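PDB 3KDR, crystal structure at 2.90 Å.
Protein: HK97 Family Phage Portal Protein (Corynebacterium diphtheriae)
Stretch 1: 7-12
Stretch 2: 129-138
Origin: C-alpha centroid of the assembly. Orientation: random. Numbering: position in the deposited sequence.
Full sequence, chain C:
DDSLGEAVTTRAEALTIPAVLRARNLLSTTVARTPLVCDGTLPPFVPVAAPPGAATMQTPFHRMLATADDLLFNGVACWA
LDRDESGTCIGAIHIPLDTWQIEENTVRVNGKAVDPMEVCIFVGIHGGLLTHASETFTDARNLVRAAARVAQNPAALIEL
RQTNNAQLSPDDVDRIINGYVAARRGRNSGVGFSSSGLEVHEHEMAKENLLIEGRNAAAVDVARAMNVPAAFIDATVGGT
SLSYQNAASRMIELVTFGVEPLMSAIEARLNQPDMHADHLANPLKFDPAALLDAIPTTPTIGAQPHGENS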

# COMPACT_ATOMS: atom_id res chain seq x y z
N ALA C 7 29.03 -31.14 -6.61
CA ALA C 7 27.68 -31.23 -7.06
C ALA C 7 27.01 -32.01 -5.97
O ALA C 7 27.65 -32.60 -5.12
CB ALA C 7 27.60 -31.93 -8.35
N VAL C 8 25.70 -31.97 -5.96
CA VAL C 8 24.97 -32.72 -5.00
C VAL C 8 24.54 -33.93 -5.79
O VAL C 8 23.69 -33.83 -6.66
CB VAL C 8 23.73 -31.96 -4.51
CG1 VAL C 8 22.79 -32.89 -3.83
CG2 VAL C 8 24.09 -30.86 -3.59
N THR C 9 25.13 -35.07 -5.52
CA THR C 9 24.79 -36.24 -6.31
C THR C 9 24.28 -37.42 -5.49
O THR C 9 23.73 -38.34 -6.05
CB THR C 9 26.03 -36.70 -7.17
OG1 THR C 9 27.24 -36.67 -6.38
CG2 THR C 9 26.16 -35.78 -8.41
N THR C 10 24.49 -37.40 -4.17
CA THR C 10 24.07 -38.49 -3.33
C THR C 10 22.88 -38.07 -2.52
O THR C 10 22.60 -36.88 -2.34
CB THR C 10 25.20 -38.99 -2.43
OG1 THR C 10 25.47 -38.08 -1.37
CG2 THR C 10 26.44 -39.18 -3.23
N ARG C 11 22.14 -39.06 -2.04
CA ARG C 11 20.93 -38.80 -1.26
C ARG C 11 21.25 -38.07 0.03
O ARG C 11 20.50 -37.22 0.48
CB ARG C 11 20.25 -40.10 -0.92
CG ARG C 11 19.00 -39.93 -0.16
CD ARG C 11 18.57 -41.25 0.38
NE ARG C 11 18.19 -42.17 -0.69
CZ ARG C 11 17.45 -43.26 -0.52
NH1 ARG C 11 17.00 -43.59 0.68
NH2 ARG C 11 17.13 -44.00 -1.55
N ALA C 12 22.39 -38.42 0.61
CA ALA C 12 22.85 -37.80 1.82
C ALA C 12 23.13 -36.34 1.61
O ALA C 12 22.77 -35.51 2.44
CB ALA C 12 24.07 -38.47 2.31
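Stretch 2 (129-138) LLTHASETFT

Stretch 1 is a loop from Ala-7 to Thr-10, extended at Ala-7, Val-8 and Thr-10 but not at Thr-9, and it enters a helix at Arg-11. Stretch 2 is helical from Leu-129 to His-132, breaks at Ala-133, and is helical again from Ser-134. The two run in opposite senses: Ala-7 and Val-8 meet Thr-138, and Thr-9 to Arg-11 meet Leu-130.

Ala-7 packs beside Thr-138, with CA of Ala-7 3.5 Å from OG1 of Thr-138. Val-8 is the centre of the contact, and CA of Val-8 lies 5.0 Å from CA of Thr-138. Its backbone N donates a hydrogen bond to OG1 of Thr-138 at 2.9 Å. The same hydroxyl donates to O of Ser-134 at 3.1 Å, so it links the loop to the helix backbone. The Val-8 side chain, chi1 t, points toward stretch 2. Its CG1 sits 3.7 Å from CB of Phe-137, and its CG2 3.6 Å from O of Phe-137. On the carbonyl side, Ser-134 OG gives a weak hydrogen bond to Val-8 O at 3.3 Å.

Thr-9 points its CB away, but its O lies 3.5 Å from CD2 of Leu-130. Thr-10 also points away and caps the helix that follows. Its C is 3.7 Å from Leu-130 CD2. At Arg-11, the backbone N is 3.9 Å from Leu-130 CD1. Ala-12 makes no contact.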

# COMPACT_ATOMS: atom_id res chain seq x y z
N LEU C 129 14.98 -38.02 -8.34
CA LEU C 129 15.48 -36.69 -8.18
C LEU C 129 17.00 -36.60 -8.24
O LEU C 129 17.56 -35.58 -8.58
CB LEU C 129 15.04 -36.15 -6.83
CG LEU C 129 13.54 -35.99 -6.71
CD1 LEU C 129 13.28 -35.62 -5.31
CD2 LEU C 129 13.02 -34.94 -7.70
N LEU C 130 17.67 -37.67 -7.85
CA LEU C 130 19.10 -37.70 -7.99
C LEU C 130 19.50 -37.67 -9.42
O LEU C 130 20.56 -37.23 -9.72
CB LEU C 130 19.72 -38.92 -7.35
CG LEU C 130 19.70 -38.87 -5.83
CD1 LEU C 130 20.31 -40.12 -5.32
CD2 LEU C 130 20.41 -37.63 -5.26
N THR C 131 18.69 -38.14 -10.34
CA THR C 131 19.03 -37.86 -11.72
C THR C 131 18.54 -36.44 -12.04
O THR C 131 19.29 -35.56 -12.40
CB THR C 131 18.43 -38.91 -12.69
OG1 THR C 131 19.21 -40.09 -12.65
CG2 THR C 131 18.45 -38.40 -14.08
N HIS C 132 17.26 -36.18 -11.87
CA HIS C 132 16.70 -35.00 -12.48
C HIS C 132 17.06 -33.72 -11.80
O HIS C 132 17.25 -32.72 -12.46
CB HIS C 132 15.20 -35.08 -12.54
CG HIS C 132 14.71 -36.25 -13.32
ND1 HIS C 132 15.10 -36.49 -14.62
CD2 HIS C 132 13.84 -37.23 -12.99
CE1 HIS C 132 14.49 -37.58 -15.05
NE2 HIS C 132 13.73 -38.05 -14.08
N ALA C 133 17.09 -33.72 -10.48
CA ALA C 133 17.13 -32.46 -9.77
C ALA C 133 18.51 -32.24 -9.21
O ALA C 133 18.70 -31.42 -8.30
CB ALA C 133 16.08 -32.42 -8.67
N SER C 134 19.50 -32.95 -9.73
CA SER C 134 20.80 -32.86 -9.12
C SER C 134 21.33 -31.44 -9.21
O SER C 134 21.78 -30.89 -8.25
CB SER C 134 21.73 -33.86 -9.76
OG SER C 134 23.00 -33.31 -9.85
N GLU C 135 21.24 -30.85 -10.38
CA GLU C 135 21.69 -29.48 -10.58
C GLU C 135 20.93 -28.49 -9.69
O GLU C 135 21.50 -27.55 -9.19
CB GLU C 135 21.45 -29.11 -12.03
CG GLU C 135 22.23 -27.94 -12.51
CD GLU C 135 21.84 -27.49 -13.95
OE1 GLU C 135 21.43 -28.40 -14.74
OE2 GLU C 135 21.93 -26.24 -14.23
N THR C 136 19.64 -28.69 -9.47
CA THR C 136 18.91 -27.68 -8.72
C THR C 136 19.23 -27.83 -7.26
O THR C 136 19.28 -26.85 -6.55
CB THR C 136 17.40 -27.60 -9.07
OG1 THR C 136 16.60 -28.09 -8.01
CG2 THR C 136 17.14 -28.43 -10.25
N PHE C 137 19.49 -29.03 -6.81
CA PHE C 137 20.00 -29.22 -5.43
C PHE C 137 21.39 -28.63 -5.22
O PHE C 137 21.68 -28.18 -4.13
CB PHE C 137 20.11 -30.70 -5.03
CG PHE C 137 18.82 -31.44 -5.03
CD1 PHE C 137 17.62 -30.79 -4.92
CD2 PHE C 137 18.82 -32.80 -5.09
CE1 PHE C 137 16.45 -31.48 -4.89
CE2 PHE C 137 17.67 -33.49 -5.07
CZ PHE C 137 16.47 -32.82 -4.98
N THR C 138 22.25 -28.68 -6.22
CA THR C 138 23.53 -28.10 -6.05
C THR C 138 23.35 -26.61 -5.91
O THR C 138 23.83 -25.98 -4.95
CB THR C 138 24.39 -28.33 -7.25
OG1 THR C 138 24.53 -29.74 -7.45
CG2 THR C 138 25.74 -27.70 -7.08